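PDB 1ZAV: 50S ribosomal protein L10 from Thermotoga maritima, which forms the base of the ribosomal stalk with L11 and 23S rRNA, carries L7/L12 dimers, and probably helps the ribosome engage GTP-bound translation factors. Local coordinates for residues A28-F33 / F103-A109; G52-V58 / T83-T89; V97-Y101 / V129-A133. All blocks are in the same frame, centred on the assembly; numbering follows the deposited sequence.

Contact 1 of 3, residues A28-F33 / F103-A109; sequences ADFLGF and FYKDKKA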
loop_
_atom_site.group_PDB
_atom_site.type_symbol
_atom_site.label_atom_id
_atom_site.label_comp_id
_atom_site.label_asym_id
_atom_site.label_seq_id
_atom_site.Cartn_x
_atom_site.Cartn_y
_atom_site.Cartn_z
ATOM N N ALA A 28 10.317 13.864 -24.177
ATOM C CA ALA A 28 9.208 13.529 -25.069
ATOM C C ALA A 28 9.465 13.762 -26.555
ATOM O O ALA A 28 10.178 14.691 -26.948
ATOM C CB ALA A 28 7.972 14.317 -24.651
ATOM N N ASP A 29 8.865 12.904 -27.374
ATOM C CA ASP A 29 8.939 13.012 -28.824
ATOM C C ASP A 29 7.732 13.887 -29.153
ATOM O O ASP A 29 6.595 13.460 -28.958
ATOM C CB ASP A 29 8.767 11.634 -29.469
ATOM C CG ASP A 29 8.631 11.700 -30.980
ATOM O OD1 ASP A 29 8.362 12.794 -31.523
ATOM O OD2 ASP A 29 8.778 10.645 -31.629
ATOM N N PHE A 30 7.969 15.102 -29.635
ATOM C CA PHE A 30 6.874 16.015 -29.948
ATOM C C PHE A 30 6.747 16.279 -31.451
ATOM O O PHE A 30 6.087 17.235 -31.879
ATOM C CB PHE A 30 7.082 17.330 -29.190
ATOM C CG PHE A 30 5.826 18.144 -29.013
ATOM C CD1 PHE A 30 4.741 17.628 -28.307
ATOM C CD2 PHE A 30 5.733 19.431 -29.543
ATOM C CE1 PHE A 30 3.577 18.381 -28.124
ATOM C CE2 PHE A 30 4.573 20.194 -29.367
ATOM C CZ PHE A 30 3.494 19.666 -28.657
ATOM N N LEU A 31 7.379 15.419 -32.248
ATOM C CA LEU A 31 7.344 15.537 -33.702
ATOM C C LEU A 31 5.910 15.435 -34.211
ATOM O O LEU A 31 5.118 14.658 -33.686
ATOM C CB LEU A 31 8.187 14.429 -34.342
ATOM C CG LEU A 31 9.690 14.444 -34.045
ATOM C CD1 LEU A 31 10.330 13.163 -34.549
ATOM C CD2 LEU A 31 10.323 15.653 -34.708
ATOM N N GLY A 32 5.575 16.230 -35.222
ATOM C CA GLY A 32 4.235 16.172 -35.786
ATOM C C GLY A 32 3.184 17.041 -35.129
ATOM O O GLY A 32 2.169 17.362 -35.751
ATOM N N PHE A 33 3.408 17.401 -33.870
ATOM C CA PHE A 33 2.478 18.258 -33.142
ATOM C C PHE A 33 2.575 19.671 -33.714
ATOM O O PHE A 33 3.630 20.089 -34.199
ATOM C CB PHE A 33 2.826 18.275 -31.652
ATOM C CG PHE A 33 2.406 17.039 -30.909
ATOM C CD1 PHE A 33 1.137 16.950 -30.347
ATOM C CD2 PHE A 33 3.281 15.969 -30.757
ATOM C CE1 PHE A 33 0.749 15.815 -29.638
ATOM C CE2 PHE A 33 2.901 14.832 -30.053
ATOM C CZ PHE A 33 1.633 14.754 -29.492
ATOM N N PHE A 103 -2.412 14.780 -22.253
ATOM C CA PHE A 103 -2.407 15.603 -23.454
ATOM C C PHE A 103 -2.160 14.703 -24.657
ATOM O O PHE A 103 -2.856 14.805 -25.673
ATOM C CB PHE A 103 -1.309 16.674 -23.382
ATOM C CG PHE A 103 -1.252 17.564 -24.594
ATOM C CD1 PHE A 103 -2.139 18.626 -24.739
ATOM C CD2 PHE A 103 -0.314 17.336 -25.593
ATOM C CE1 PHE A 103 -2.096 19.443 -25.862
ATOM C CE2 PHE A 103 -0.259 18.140 -26.721
ATOM C CZ PHE A 103 -1.152 19.202 -26.858
ATOM N N TYR A 104 -1.159 13.830 -24.544
ATOM C CA TYR A 104 -0.833 12.907 -25.624
ATOM C C TYR A 104 -2.037 12.007 -25.883
ATOM O O TYR A 104 -2.314 11.642 -27.023
ATOM C CB TYR A 104 0.390 12.055 -25.263
ATOM C CG TYR A 104 1.704 12.667 -25.703
ATOM C CD1 TYR A 104 2.073 13.950 -25.294
ATOM C CD2 TYR A 104 2.560 11.980 -26.566
ATOM C CE1 TYR A 104 3.265 14.543 -25.742
ATOM C CE2 TYR A 104 3.751 12.556 -27.016
ATOM C CZ TYR A 104 4.094 13.839 -26.602
ATOM O OH TYR A 104 5.254 14.418 -27.061
ATOM N N LYS A 105 -2.749 11.658 -24.817
ATOM C CA LYS A 105 -3.933 10.813 -24.938
ATOM C C LYS A 105 -5.049 11.540 -25.679
ATOM O O LYS A 105 -5.660 10.981 -26.592
ATOM C CB LYS A 105 -4.426 10.376 -23.557
ATOM C CG LYS A 105 -3.795 9.084 -23.065
ATOM C CD LYS A 105 -4.270 8.724 -21.663
ATOM C CE LYS A 105 -5.783 8.591 -21.589
ATOM N NZ LYS A 105 -6.233 8.286 -20.201
ATOM N N ASP A 106 -5.308 12.783 -25.287
ATOM C CA ASP A 106 -6.342 13.591 -25.930
ATOM C C ASP A 106 -6.038 13.749 -27.420
ATOM O O ASP A 106 -6.946 13.830 -28.248
ATOM C CB ASP A 106 -6.411 14.980 -25.288
ATOM C CG ASP A 106 -6.794 14.933 -23.828
ATOM O OD1 ASP A 106 -6.794 16.001 -23.180
ATOM O OD2 ASP A 106 -7.096 13.832 -23.323
ATOM N N LYS A 107 -4.753 13.798 -27.758
ATOM C CA LYS A 107 -4.339 13.953 -29.145
ATOM C C LYS A 107 -4.201 12.614 -29.849
ATOM O O LYS A 107 -3.873 12.555 -31.033
ATOM C CB LYS A 107 -3.021 14.731 -29.218
ATOM C CG LYS A 107 -3.212 16.225 -29.434
ATOM C CD LYS A 107 -4.168 16.813 -28.409
ATOM C CE LYS A 107 -4.695 18.157 -28.868
ATOM N NZ LYS A 107 -5.685 18.727 -27.912
ATOM N N LYS A 108 -4.452 11.539 -29.114
ATOM C CA LYS A 108 -4.371 10.198 -29.678
ATOM C C LYS A 108 -2.968 9.829 -30.142
ATOM O O LYS A 108 -2.800 9.158 -31.161
ATOM C CB LYS A 108 -5.353 10.075 -30.849
ATOM C CG LYS A 108 -6.811 10.260 -30.453
ATOM C CD LYS A 108 -7.226 9.254 -29.378
ATOM C CE LYS A 108 -7.029 7.808 -29.839
ATOM N NZ LYS A 108 -7.834 7.471 -31.057
ATOM N N ALA A 109 -1.959 10.257 -29.392
ATOM C CA ALA A 109 -0.577 9.960 -29.749
ATOM C C ALA A 109 -0.056 8.719 -29.038
ATOM O O ALA A 109 -0.525 8.368 -27.957
ATOM C CB ALA A 109 0.308 11.157 -29.415
#

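Contact 2 of 3, residues G52-V58 / T83-T89; sequences GARFRVV and TAVLYVT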
loop_
_atom_site.group_PDB
_atom_site.type_symbol
_atom_site.label_atom_id
_atom_site.label_comp_id
_atom_site.label_asym_id
_atom_site.label_seq_id
_atom_site.Cartn_x
_atom_site.Cartn_y
_atom_site.Cartn_z
ATOM N N GLY A 52 6.608 27.656 -13.078
ATOM C CA GLY A 52 7.342 26.588 -12.418
ATOM C C GLY A 52 7.604 25.368 -13.269
ATOM O O GLY A 52 8.280 24.436 -12.842
ATOM N N ALA A 53 7.063 25.370 -14.477
ATOM C CA ALA A 53 7.258 24.256 -15.392
ATOM C C ALA A 53 7.438 24.800 -16.798
ATOM O O ALA A 53 6.859 25.832 -17.155
ATOM C CB ALA A 53 6.052 23.311 -15.340
ATOM N N ARG A 54 8.240 24.100 -17.592
ATOM C CA ARG A 54 8.501 24.492 -18.970
ATOM C C ARG A 54 8.484 23.274 -19.874
ATOM O O ARG A 54 8.800 22.178 -19.428
ATOM C CB ARG A 54 9.881 25.154 -19.079
ATOM C CG ARG A 54 9.970 26.496 -18.405
ATOM C CD ARG A 54 8.999 27.452 -19.072
ATOM N NE ARG A 54 8.871 28.708 -18.352
ATOM C CZ ARG A 54 9.853 29.584 -18.194
ATOM N NH1 ARG A 54 11.054 29.337 -18.710
ATOM N NH2 ARG A 54 9.630 30.711 -17.530
ATOM N N PHE A 55 8.089 23.471 -21.130
ATOM C CA PHE A 55 8.091 22.403 -22.125
ATOM C C PHE A 55 8.740 23.012 -23.359
ATOM O O PHE A 55 8.148 23.868 -24.020
ATOM C CB PHE A 55 6.673 21.923 -22.489
ATOM C CG PHE A 55 6.670 20.723 -23.400
ATOM C CD1 PHE A 55 7.138 19.490 -22.942
ATOM C CD2 PHE A 55 6.260 20.833 -24.729
ATOM C CE1 PHE A 55 7.203 18.382 -23.796
ATOM C CE2 PHE A 55 6.319 19.734 -25.593
ATOM C CZ PHE A 55 6.795 18.501 -25.124
ATOM N N ARG A 56 9.958 22.575 -23.665
ATOM C CA ARG A 56 10.682 23.104 -24.814
ATOM C C ARG A 56 11.362 22.031 -25.659
ATOM O O ARG A 56 11.917 21.067 -25.131
ATOM C CB ARG A 56 11.758 24.093 -24.356
ATOM C CG ARG A 56 11.254 25.301 -23.593
ATOM C CD ARG A 56 12.359 26.351 -23.469
ATOM N NE ARG A 56 13.500 25.885 -22.684
ATOM C CZ ARG A 56 14.638 26.564 -22.538
ATOM N NH1 ARG A 56 14.791 27.744 -23.130
ATOM N NH2 ARG A 56 15.619 26.076 -21.790
ATOM N N VAL A 57 11.305 22.206 -26.976
ATOM C CA VAL A 57 11.963 21.283 -27.891
ATOM C C VAL A 57 13.416 21.729 -27.854
ATOM O O VAL A 57 13.711 22.903 -28.083
ATOM C CB VAL A 57 11.436 21.424 -29.333
ATOM C CG1 VAL A 57 12.289 20.581 -30.280
ATOM C CG2 VAL A 57 9.975 20.977 -29.399
ATOM N N VAL A 58 14.318 20.803 -27.547
ATOM C CA VAL A 58 15.734 21.139 -27.461
ATOM C C VAL A 58 16.627 20.131 -28.175
ATOM O O VAL A 58 16.484 18.918 -28.008
ATOM C CB VAL A 58 16.192 21.244 -25.989
ATOM C CG1 VAL A 58 17.659 21.672 -25.926
ATOM C CG2 VAL A 58 15.316 22.234 -25.243
ATOM N N THR A 83 14.117 15.740 -29.546
ATOM C CA THR A 83 13.481 15.539 -28.253
ATOM C C THR A 83 13.114 16.820 -27.527
ATOM O O THR A 83 13.911 17.753 -27.436
ATOM C CB THR A 83 14.397 14.718 -27.336
ATOM O OG1 THR A 83 14.832 13.540 -28.027
ATOM C CG2 THR A 83 13.659 14.316 -26.068
ATOM N N ALA A 84 11.893 16.860 -27.012
ATOM C CA ALA A 84 11.425 18.015 -26.266
ATOM C C ALA A 84 11.636 17.655 -24.809
ATOM O O ALA A 84 11.711 16.473 -24.459
ATOM C CB ALA A 84 9.948 18.265 -26.547
ATOM N N VAL A 85 11.729 18.660 -23.950
ATOM C CA VAL A 85 11.955 18.389 -22.549
ATOM C C VAL A 85 10.973 19.120 -21.638
ATOM O O VAL A 85 10.760 20.326 -21.769
ATOM C CB VAL A 85 13.428 18.753 -22.167
ATOM C CG1 VAL A 85 13.653 20.249 -22.238
ATOM C CG2 VAL A 85 13.743 18.252 -20.810
ATOM N N LEU A 86 10.379 18.369 -20.719
ATOM C CA LEU A 86 9.420 18.906 -19.762
ATOM C C LEU A 86 10.104 18.914 -18.404
ATOM O O LEU A 86 10.480 17.862 -17.894
ATOM C CB LEU A 86 8.177 18.009 -19.716
ATOM C CG LEU A 86 6.979 18.346 -18.823
ATOM C CD1 LEU A 86 5.880 17.314 -19.061
ATOM C CD2 LEU A 86 7.382 18.343 -17.362
ATOM N N TYR A 87 10.281 20.090 -17.812
ATOM C CA TYR A 87 10.923 20.137 -16.511
ATOM C C TYR A 87 10.201 21.032 -15.535
ATOM O O TYR A 87 9.494 21.961 -15.936
ATOM C CB TYR A 87 12.406 20.526 -16.647
ATOM C CG TYR A 87 12.669 21.864 -17.287
ATOM C CD1 TYR A 87 12.508 23.046 -16.572
ATOM C CD2 TYR A 87 13.119 21.945 -18.599
ATOM C CE1 TYR A 87 12.797 24.279 -17.147
ATOM C CE2 TYR A 87 13.409 23.171 -19.187
ATOM C CZ TYR A 87 13.250 24.331 -18.452
ATOM O OH TYR A 87 13.556 25.535 -19.031
ATOM N N VAL A 88 10.355 20.714 -14.253
ATOM C CA VAL A 88 9.725 21.458 -13.175
ATOM C C VAL A 88 10.777 22.055 -12.255
ATOM O O VAL A 88 11.682 21.357 -11.797
ATOM C CB VAL A 88 8.790 20.547 -12.341
ATOM C CG1 VAL A 88 8.248 21.311 -11.132
ATOM C CG2 VAL A 88 7.634 20.054 -13.215
ATOM N N THR A 89 10.659 23.353 -11.991
ATOM C CA THR A 89 11.606 24.025 -11.114
ATOM C C THR A 89 10.937 24.436 -9.805
ATOM O O THR A 89 11.616 24.671 -8.804
ATOM C CB THR A 89 12.230 25.271 -11.802
ATOM O OG1 THR A 89 11.197 26.081 -12.370
ATOM C CG2 THR A 89 13.190 24.845 -12.906
#

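Contact 3 of 3, residues V97-Y101 / V129-A133; sequences VKIIY and VENIA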
loop_
_atom_site.group_PDB
_atom_site.type_symbol
_atom_site.label_atom_id
_atom_site.label_comp_id
_atom_site.label_asym_id
_atom_site.label_seq_id
_atom_site.Cartn_x
_atom_site.Cartn_y
_atom_site.Cartn_z
ATOM N N VAL A 97 3.542 15.454 -15.026
ATOM C CA VAL A 97 3.582 14.194 -15.759
ATOM C C VAL A 97 2.144 13.850 -16.187
ATOM O O VAL A 97 1.892 13.502 -17.342
ATOM C CB VAL A 97 4.167 13.065 -14.897
ATOM C CG1 VAL A 97 4.241 11.769 -15.720
ATOM C CG2 VAL A 97 5.572 13.460 -14.394
ATOM N N LYS A 98 1.203 13.981 -15.259
ATOM C CA LYS A 98 -0.206 13.698 -15.556
ATOM C C LYS A 98 -0.723 14.570 -16.690
ATOM O O LYS A 98 -1.457 14.103 -17.568
ATOM C CB LYS A 98 -1.075 13.939 -14.320
ATOM C CG LYS A 98 -2.551 13.593 -14.539
ATOM C CD LYS A 98 -3.444 14.186 -13.460
ATOM C CE LYS A 98 -2.929 13.880 -12.058
ATOM N NZ LYS A 98 -2.882 12.417 -11.764
ATOM N N ILE A 99 -0.353 15.849 -16.659
ATOM C CA ILE A 99 -0.782 16.784 -17.687
ATOM C C ILE A 99 -0.310 16.390 -19.088
ATOM O O ILE A 99 -1.095 16.394 -20.034
ATOM C CB ILE A 99 -0.302 18.242 -17.364
ATOM C CG1 ILE A 99 -1.052 18.769 -16.136
ATOM C CG2 ILE A 99 -0.554 19.171 -18.558
ATOM C CD1 ILE A 99 -0.552 20.109 -15.617
ATOM N N ILE A 100 0.966 16.041 -19.237
ATOM C CA ILE A 100 1.450 15.694 -20.561
ATOM C C ILE A 100 0.985 14.303 -20.979
ATOM O O ILE A 100 0.830 14.020 -22.167
ATOM C CB ILE A 100 2.994 15.781 -20.644
ATOM C CG1 ILE A 100 3.432 15.765 -22.114
ATOM C CG2 ILE A 100 3.617 14.635 -19.877
ATOM C CD1 ILE A 100 4.926 15.972 -22.314
ATOM N N TYR A 101 0.761 13.437 -20.000
ATOM C CA TYR A 101 0.280 12.084 -20.283
ATOM C C TYR A 101 -1.131 12.192 -20.885
ATOM O O TYR A 101 -1.424 11.604 -21.924
ATOM C CB TYR A 101 0.216 11.258 -18.995
ATOM C CG TYR A 101 -0.257 9.829 -19.198
ATOM C CD1 TYR A 101 0.601 8.855 -19.711
ATOM C CD2 TYR A 101 -1.568 9.456 -18.885
ATOM C CE1 TYR A 101 0.165 7.538 -19.906
ATOM C CE2 TYR A 101 -2.015 8.145 -19.079
ATOM C CZ TYR A 101 -1.141 7.192 -19.588
ATOM O OH TYR A 101 -1.575 5.898 -19.777
ATOM N N VAL A 129 5.992 5.955 -16.896
ATOM C CA VAL A 129 5.299 7.238 -17.006
ATOM C C VAL A 129 3.843 7.070 -16.571
ATOM O O VAL A 129 3.319 7.875 -15.799
ATOM C CB VAL A 129 5.337 7.787 -18.456
ATOM C CG1 VAL A 129 4.557 9.094 -18.537
ATOM C CG2 VAL A 129 6.774 8.007 -18.888
ATOM N N GLU A 130 3.200 6.014 -17.062
ATOM C CA GLU A 130 1.808 5.736 -16.714
ATOM C C GLU A 130 1.631 5.641 -15.196
ATOM O O GLU A 130 0.639 6.116 -14.646
ATOM C CB GLU A 130 1.354 4.421 -17.354
ATOM C CG GLU A 130 -0.106 4.082 -17.079
ATOM C CD GLU A 130 -0.506 2.704 -17.586
ATOM O OE1 GLU A 130 -1.692 2.342 -17.430
ATOM O OE2 GLU A 130 0.360 1.985 -18.132
ATOM N N ASN A 131 2.596 5.023 -14.521
ATOM C CA ASN A 131 2.529 4.871 -13.070
ATOM C C ASN A 131 2.418 6.242 -12.409
ATOM O O ASN A 131 1.524 6.493 -11.596
ATOM C CB ASN A 131 3.783 4.160 -12.542
ATOM C CG ASN A 131 3.927 2.742 -13.076
ATOM O OD1 ASN A 131 4.928 2.069 -12.810
ATOM N ND2 ASN A 131 2.930 2.279 -13.825
ATOM N N ILE A 132 3.344 7.123 -12.761
ATOM C CA ILE A 132 3.369 8.469 -12.208
ATOM C C ILE A 132 2.078 9.203 -12.556
ATOM O O ILE A 132 1.454 9.819 -11.701
ATOM C CB ILE A 132 4.563 9.272 -12.776
ATOM C CG1 ILE A 132 5.869 8.510 -12.519
ATOM C CG2 ILE A 132 4.613 10.653 -12.133
ATOM C CD1 ILE A 132 7.063 9.070 -13.267
ATOM N N ALA A 133 1.678 9.119 -13.818
ATOM C CA ALA A 133 0.477 9.800 -14.294
ATOM C C ALA A 133 -0.789 9.410 -13.560
ATOM O O ALA A 133 -1.699 10.232 -13.393
ATOM C CB ALA A 133 0.301 9.552 -15.782
#

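Contact 1 of 3, residues A28-F33 / F103-A109
At the end of strand 24-28, Ala28 turns its CB toward the helix end, 3.6 Å from Tyr104 OH. Next comes the polar link: the Tyr104 hydroxyl donates to the Asp29 carbonyl, with OH to O at 2.5 Å, a very short distance to be read with caution, since the position of Asp29 O is less certain. The Asp29 side chain serves its own loop, OD1 accepting from Leu31 N at 2.9 Å in an Asx turn, and it also makes a salt bridge to Arg113. Phe30 then starts a type II beta turn ending at Phe33, with Gly32 at its positive-phi position. This strand-to-helix loop meets the C-terminal end of helix 94-106, which closes in a Schellman motif with Lys108 at positive phi. The Phe30 ring edge lies 4.1 Å from Phe103, CE1 to CE2. Phe33 makes the largest contribution from this loop: CE1 reaches Phe103 CE2 at 3.9 Å, CZ reaches Ala109 CB at 3.8 Å and lies over one face of the Tyr104 ring, the two planes at 48°.

Contact 2 of 3, residues G52-V58 / T83-T89
Phe55 lies at the apolar centre, its CZ 3.5 Å from Ala84 CB and its ring edge against Leu86, with CD1 to CB at 3.7 Å. Ala53, Val57, Ala84, Leu86 and Val88 share this face of the sheet; Val57 CG2 comes within 3.9 Å of Ala84 CB, and Ala53 CB within 4.2 Å of Val88 CG2. Helix 35-49 covers Phe55 through Leu38, Leu41 and Leu45. The backbones holding these side chains run antiparallel, their axes 4.4 Å apart at closest and 156° between directions. Strand 53-58 is one of the two edge strands of the chain's five-stranded antiparallel sheet, and strand 83-88 has strand 24-28 as its other neighbour. Arg54 with Tyr87 and Arg56 with Val85 are hydrogen-bonded pairs, each bonded in both directions: Arg54 N to Tyr87 O and Tyr87 N to Arg54 O are both 3.0 Å, while Val85 N to Arg56 O is 2.7 Å. At one end Thr89 N adds a bond to Gly52 O at 2.7 Å. On the other face, toward helix 5-19, the Arg54 CB sits over the Tyr87 ring as a CH-pi contact, 3.9 Å from the centroid. Farther out the Arg54 guanidinium leads away from strand 83-88 to a long, weak ion pair with Asp51, and Arg56 NH2 comes 3.5 Å from Tyr87 OH.

Contact 3 of 3, residues V97-Y101 / V129-A133
Tyr101 lays one face of its ring over Ala133: the methyl CB stands 3.9 Å from the ring centroid, 29° off the normal, in a CH-pi contact, and comes to 3.5 Å from CG. The same ring extends across helix 126-133, with CD1 4.1 Å from Val129 CG1 and OH 3.6 Å from Glu130 CG. One turn earlier on its helix, Val97 points at the partner and enters between Val129 and Ile132, its CG1 3.9 Å from Val129 CG1 and its CB 3.7 Å from Ile132 CG2. The small side chain of Ala133 allows close approach here; its CA is 4.2 Å from that of Lys98. The Lys98 side chain bends round so that NZ donates to Ala133 O at 3.0 Å, meeting a carbonyl in the final turn of the helix. Between the short segments the axes come to 8.8 Å and cross at -115°. Both helices lie on the five-stranded antiparallel sheet: Val97 rests on Leu24 and Leu26 of strand 24-28, Val129 and Ile132 reach Phe124 of strand 122-125, and Ile99 turns to Leu41 and Leu45 of helix 35-49.

How the contacts relate
From the N terminus, the loop after strand 24-28 comes first, but its partner in contact 1 lies 70 residues on, at the end of helix 94-106. Within that long span, contact 2 closes a much shorter loop, pairing edge strand 53-58 with strand 83-88. The chain then enters helix 94-106, where contact 3 opens before contact 1 is complete and closes at helix 126-133, so contacts 1 and 3 cross while 2 and 3 follow in series. Ala28 joins contact 1 to contact 2 through a probable hydrogen bond in which its O accepts from Ala84 N, 2.8 Å away. Ile100 touches Ala28, Phe55 and Leu86, bringing helix 94-106 against the sheet.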